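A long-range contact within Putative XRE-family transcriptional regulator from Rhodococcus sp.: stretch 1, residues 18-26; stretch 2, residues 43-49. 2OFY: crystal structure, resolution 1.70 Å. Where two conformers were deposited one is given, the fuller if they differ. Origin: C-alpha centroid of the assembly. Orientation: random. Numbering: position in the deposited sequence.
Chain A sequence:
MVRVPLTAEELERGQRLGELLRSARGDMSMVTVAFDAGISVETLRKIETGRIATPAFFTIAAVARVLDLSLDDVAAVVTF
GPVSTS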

ATOM      1  N   GLY A  18       0.980  12.063  -1.373  1.00 19.75           N
ATOM      2  CA  GLY A  18       0.056  12.886  -2.205  1.00 20.45           C
ATOM      3  C   GLY A  18       0.842  13.819  -3.116  1.00 20.26           C
ATOM      4  O   GLY A  18       0.601  13.889  -4.324  1.00 20.28           O
ATOM      5  N   GLU A  19       1.846  14.489  -2.551  1.00 20.38           N
ATOM      6  CA  GLU A  19       2.685  15.399  -3.335  0.70 21.21           C
ATOM      7  C   GLU A  19       3.408  14.661  -4.445  1.00 21.26           C
ATOM      8  O   GLU A  19       3.479  15.179  -5.578  1.00 20.55           O
ATOM      9  N   LEU A  20       3.927  13.474  -4.154  1.00 18.64           N
ATOM     10  CA  LEU A  20       4.645  12.667  -5.179  1.00 21.35           C
ATOM     11  C   LEU A  20       3.723  12.233  -6.326  1.00 20.05           C
ATOM     12  O   LEU A  20       4.106  12.335  -7.518  1.00 20.12           O
ATOM     13  N   LEU A  21       2.513  11.806  -5.977  1.00 19.92           N
ATOM     14  CA  LEU A  21       1.507  11.395  -6.974  1.00 19.09           C
ATOM     15  C   LEU A  21       1.092  12.632  -7.807  1.00 20.29           C
ATOM     16  O   LEU A  21       0.938  12.558  -9.038  1.00 20.07           O
ATOM     17  N   ARG A  22       0.903  13.765  -7.132  1.00 19.63           N
ATOM     18  CA  ARG A  22       0.532  14.987  -7.869  1.00 19.06           C
ATOM     19  C   ARG A  22       1.639  15.379  -8.874  1.00 19.77           C
ATOM     20  O   ARG A  22       1.333  15.681 -10.021  1.00 18.71           O
ATOM     21  N   SER A  23       2.889  15.351  -8.428  1.00 19.95           N
ATOM     22  CA  SER A  23       4.013  15.717  -9.305  1.00 20.59           C
ATOM     23  C   SER A  23       4.083  14.720 -10.453  1.00 19.75           C
ATOM     24  O   SER A  23       4.334  15.113 -11.609  1.00 18.80           O
ATOM     25  N   ALA A  24       3.873  13.426 -10.174  1.00 16.40           N
ATOM     26  CA  ALA A  24       3.908  12.401 -11.251  1.00 16.49           C
ATOM     27  C   ALA A  24       2.781  12.595 -12.274  1.00 16.13           C
ATOM     28  O   ALA A  24       2.975  12.431 -13.493  1.00 17.64           O
ATOM     29  N   ARG A  25       1.637  13.055 -11.798  1.00 13.82           N
ATOM     30  CA  ARG A  25       0.520  13.340 -12.706  1.00 14.38           C
ATOM     31  C   ARG A  25       0.902  14.508 -13.638  1.00 15.55           C
ATOM     32  O   ARG A  25       0.625  14.452 -14.847  1.00 16.07           O
ATOM     33  N   GLY A  26       1.563  15.532 -13.098  1.00 15.77           N
ATOM     34  CA  GLY A  26       2.056  16.620 -13.964  1.00 15.99           C
ATOM     35  C   GLY A  26       0.881  17.222 -14.703  1.00 15.65           C
ATOM     36  O   GLY A  26      -0.114  17.590 -14.064  1.00 16.90           O
ATOM     37  N   THR A  43     -11.673  11.043  -4.680  1.00 16.51           N
ATOM     38  CA  THR A  43     -10.654  10.219  -4.030  1.00 16.24           C
ATOM     39  C   THR A  43      -9.228  10.652  -4.423  1.00 15.96           C
ATOM     40  O   THR A  43      -8.364  10.819  -3.536  1.00 14.70           O
ATOM     41  N   LEU A  44      -8.999  10.887  -5.719  1.00 14.49           N
ATOM     42  CA  LEU A  44      -7.647  11.252  -6.202  1.00 15.38           C
ATOM     43  C   LEU A  44      -7.250  12.598  -5.581  1.00 14.67           C
ATOM     44  O   LEU A  44      -6.134  12.735  -5.090  1.00 14.03           O
ATOM     45  N   ARG A  45      -8.187  13.546  -5.549  1.00 14.85           N
ATOM     46  CA  ARG A  45      -7.943  14.842  -4.919  0.50 14.79           C
ATOM     47  C   ARG A  45      -7.506  14.696  -3.465  1.00 13.75           C
ATOM     48  O   ARG A  45      -6.567  15.336  -3.017  1.00 14.02           O
ATOM     49  N   LYS A  46      -8.278  13.903  -2.713  1.00 13.89           N
ATOM     50  CA  LYS A  46      -7.968  13.691  -1.327  1.00 13.37           C
ATOM     51  C   LYS A  46      -6.643  12.988  -1.195  1.00 14.06           C
ATOM     52  O   LYS A  46      -5.857  13.336  -0.315  1.00 13.82           O
ATOM     53  N   ILE A  47      -6.371  12.005  -2.059  1.00 15.09           N
ATOM     54  CA  ILE A  47      -5.026  11.340  -1.964  1.00 16.41           C
ATOM     55  C   ILE A  47      -3.910  12.384  -2.231  1.00 17.38           C
ATOM     56  O   ILE A  47      -2.939  12.479  -1.489  1.00 17.94           O
ATOM     57  N   GLU A  48      -4.062  13.175  -3.294  1.00 17.26           N
ATOM     58  CA  GLU A  48      -3.009  14.092  -3.708  1.00 17.17           C
ATOM     59  C   GLU A  48      -2.721  15.166  -2.655  1.00 17.19           C
ATOM     60  O   GLU A  48      -1.600  15.728  -2.584  1.00 17.71           O
ATOM     61  N   THR A  49      -3.761  15.505  -1.889  1.00 16.34           N
ATOM     62  CA  THR A  49      -3.689  16.585  -0.920  1.00 17.57           C
ATOM     63  C   THR A  49      -3.577  16.094   0.515  1.00 17.64           C
ATOM     64  O   THR A  49      -3.664  16.915   1.466  1.00 18.04           O
TER

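Residues 43-48 of stretch 2 are helical and meet the helix of stretch 1 at 118° between their N-to-C directions, with the axes 8.7 Å apart at closest approach. Thr43 lies out of reach, and the first, light contact is made by Leu44. The CA-to-CB bond of Leu44 points sideways, but its t, p rotamer (chi1 -177°, chi2 52°) brings the end of the side chain nearer to stretch 1. There Leu44 CD2 comes within 4.4 Å of Arg25 CD, a loose contact with the aliphatic part of the arginine.

Arg45 points away from stretch 1 and Lys46 is out of reach, so neither takes part. The next contact is made by Ile47, in the m, t rotamer. Its CG2 lies 3.5 Å from CD1 of Leu21, itself m, t and directed toward stretch 2, and the two buried side chains form the apolar part of the interface. The backbone of Ile47 also contributes, its O atom lying 3.1 Å from Gly18 CA. Such an approach depends on the absence of a side chain at Gly18: a CB there would point toward stretch 2 and clash with the carbonyl oxygens of both Ile47 and Glu48. The CA atoms of Gly18 and Glu48 are accordingly just 3.6 Å apart.

Glu48 is the centre of the contact and has the largest area covered by the other stretch. Its CA-to-CB bond runs sideways, but with chi1 at -77° (m) and chi2 at -172° (t) the carboxylate comes nearer to stretch 1, and the side chain sits as a knob among Gly18, Leu21, Arg22 and Arg25. Arg25, extended through chi1 and chi2 (both t) and turned at chi3 (61°, p), offers the edge of its guanidinium. Two nearly linear hydrogen bonds complete a bidentate salt bridge: Arg25 NE to Glu48 OE2 at 2.7 Å and Arg25 NH2 to Glu48 OE1 at 2.9 Å. A water adds to this arrangement, donating to Glu48 OE2 at 2.8 Å and, weakly, to Leu21 O at 3.1 Å, and so links the carboxylate to the backbone of stretch 1.

Arg22 borders the same carboxylate without bonding to it. Its CD packs 3.4 Å from Glu48 OE1, whereas its NE, 4.3 Å from Glu48 OE1, contributes only proximity of opposite charge. The guanidinium is instead anchored within its own stretch, where Arg22 NH1 donates to Gly26 O at 2.9 Å. Beyond Glu48 the packing ends: Thr49 points away, and its OG1 (chi1 61°, p) donates back to Arg45 O at 2.7 Å.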

ATOM      1  CB  GLU A  19       3.726  16.091  -2.441  0.70 21.98           C
ATOM      2  CG  GLU A  19       4.514  17.183  -3.229  0.70 23.14           C
ATOM      3  CD  GLU A  19       5.754  17.750  -2.522  0.70 24.17           C
ATOM      4  OE1 GLU A  19       5.911  17.528  -1.302  0.70 26.88           O
ATOM      5  OE2 GLU A  19       6.573  18.437  -3.197  0.70 23.01           O
ATOM      6  CB  LEU A  20       5.165  11.396  -4.508  1.00 22.40           C
ATOM      7  CG  LEU A  20       6.582  10.928  -4.585  1.00 30.48           C
ATOM      8  CD1 LEU A  20       7.593  12.096  -4.723  1.00 28.57           C
ATOM      9  CD2 LEU A  20       6.815  10.143  -3.314  1.00 25.95           C
ATOM     10  CB  LEU A  21       0.279  10.775  -6.302  1.00 19.67           C
ATOM     11  CG  LEU A  21       0.654   9.412  -5.687  1.00 19.02           C
ATOM     12  CD1 LEU A  21      -0.541   8.861  -4.925  1.00 18.84           C
ATOM     13  CD2 LEU A  21       1.142   8.421  -6.763  1.00 20.72           C
ATOM     14  CB  ARG A  22       0.217  16.149  -6.879  1.00 17.26           C
ATOM     15  CG  ARG A  22      -0.037  17.546  -7.541  1.00 21.27           C
ATOM     16  CD  ARG A  22      -1.121  17.440  -8.492  1.00 25.63           C
ATOM     17  NE  ARG A  22      -1.323  18.633  -9.333  1.00 24.24           N
ATOM     18  CZ  ARG A  22      -0.990  18.686 -10.612  1.00 21.50           C
ATOM     19  NH1 ARG A  22      -0.363  17.663 -11.189  1.00 19.99           N
ATOM     20  NH2 ARG A  22      -1.260  19.787 -11.294  1.00 24.13           N
ATOM     21  CB  SER A  23       5.325  15.682  -8.515  1.00 22.38           C
ATOM     22  OG  SER A  23       5.327  16.765  -7.592  1.00 28.56           O
ATOM     23  CB  ALA A  24       3.899  10.994 -10.722  1.00 16.34           C
ATOM     24  CB  ARG A  25      -0.753  13.611 -11.924  1.00 14.10           C
ATOM     25  CG  ARG A  25      -1.934  13.910 -12.872  1.00 13.11           C
ATOM     26  CD  ARG A  25      -3.255  13.883 -12.138  1.00 14.74           C
ATOM     27  NE  ARG A  25      -3.363  14.880 -11.070  1.00 13.28           N
ATOM     28  CZ  ARG A  25      -3.646  16.182 -11.248  1.00 15.46           C
ATOM     29  NH1 ARG A  25      -3.778  16.750 -12.489  1.00 15.15           N
ATOM     30  NH2 ARG A  25      -3.788  16.950 -10.167  1.00 17.63           N
ATOM     31  CB  THR A  43     -10.982   8.700  -4.223  1.00 16.94           C
ATOM     32  OG1 THR A  43     -12.206   8.399  -3.543  1.00 19.51           O
ATOM     33  CG2 THR A  43      -9.815   7.825  -3.775  1.00 18.77           C
ATOM     34  CB  LEU A  44      -7.657  11.364  -7.713  1.00 15.58           C
ATOM     35  CG  LEU A  44      -6.265  11.666  -8.274  1.00 15.53           C
ATOM     36  CD1 LEU A  44      -5.219  10.683  -7.767  1.00 20.63           C
ATOM     37  CD2 LEU A  44      -6.365  11.717  -9.810  1.00 17.67           C
ATOM     38  CB  ARG A  45      -9.202  15.722  -4.988  0.50 14.76           C
ATOM     39  CG  ARG A  45      -8.971  17.133  -4.443  0.50 16.59           C
ATOM     40  CD  ARG A  45     -10.235  17.986  -4.475  0.50 17.12           C
ATOM     41  NE  ARG A  45     -11.016  17.815  -5.701  0.50 24.09           N
ATOM     42  CZ  ARG A  45     -10.762  18.400  -6.873  0.50 23.77           C
ATOM     43  NH1 ARG A  45      -9.726  19.222  -7.026  0.50 25.31           N
ATOM     44  NH2 ARG A  45     -11.569  18.164  -7.903  0.50 23.79           N
ATOM     45  CB  LYS A  46      -9.077  12.855  -0.704  1.00 12.19           C
ATOM     46  CG  LYS A  46     -10.324  13.727  -0.447  1.00 13.79           C
ATOM     47  CD  LYS A  46     -11.458  12.832   0.114  1.00 20.31           C
ATOM     48  CE  LYS A  46     -12.699  13.707   0.332  1.00 22.35           C
ATOM     49  NZ  LYS A  46     -13.957  12.927   0.524  1.00 27.35           N
ATOM     50  CB  ILE A  47      -4.903  10.154  -2.944  1.00 16.37           C
ATOM     51  CG1 ILE A  47      -5.784   8.990  -2.422  1.00 17.41           C
ATOM     52  CG2 ILE A  47      -3.405   9.754  -3.077  1.00 19.08           C
ATOM     53  CD1 ILE A  47      -6.077   8.016  -3.584  1.00 27.23           C
ATOM     54  CB  GLU A  48      -3.404  14.757  -5.035  1.00 16.04           C
ATOM     55  CG  GLU A  48      -3.221  13.841  -6.197  1.00 16.33           C
ATOM     56  CD  GLU A  48      -3.422  14.546  -7.550  1.00 18.62           C
ATOM     57  OE1 GLU A  48      -3.919  15.681  -7.585  1.00 19.36           O
ATOM     58  OE2 GLU A  48      -3.067  13.908  -8.549  1.00 20.84           O
ATOM     59  CB  THR A  49      -4.890  17.554  -1.064  1.00 16.91           C
ATOM     60  OG1 THR A  49      -6.102  16.800  -0.833  1.00 18.01           O
ATOM     61  CG2 THR A  49      -4.899  18.176  -2.459  1.00 19.08           C
TER
HETATM   62  O   HOH W   1      -1.954  11.471  -9.221  1.00 23.19           O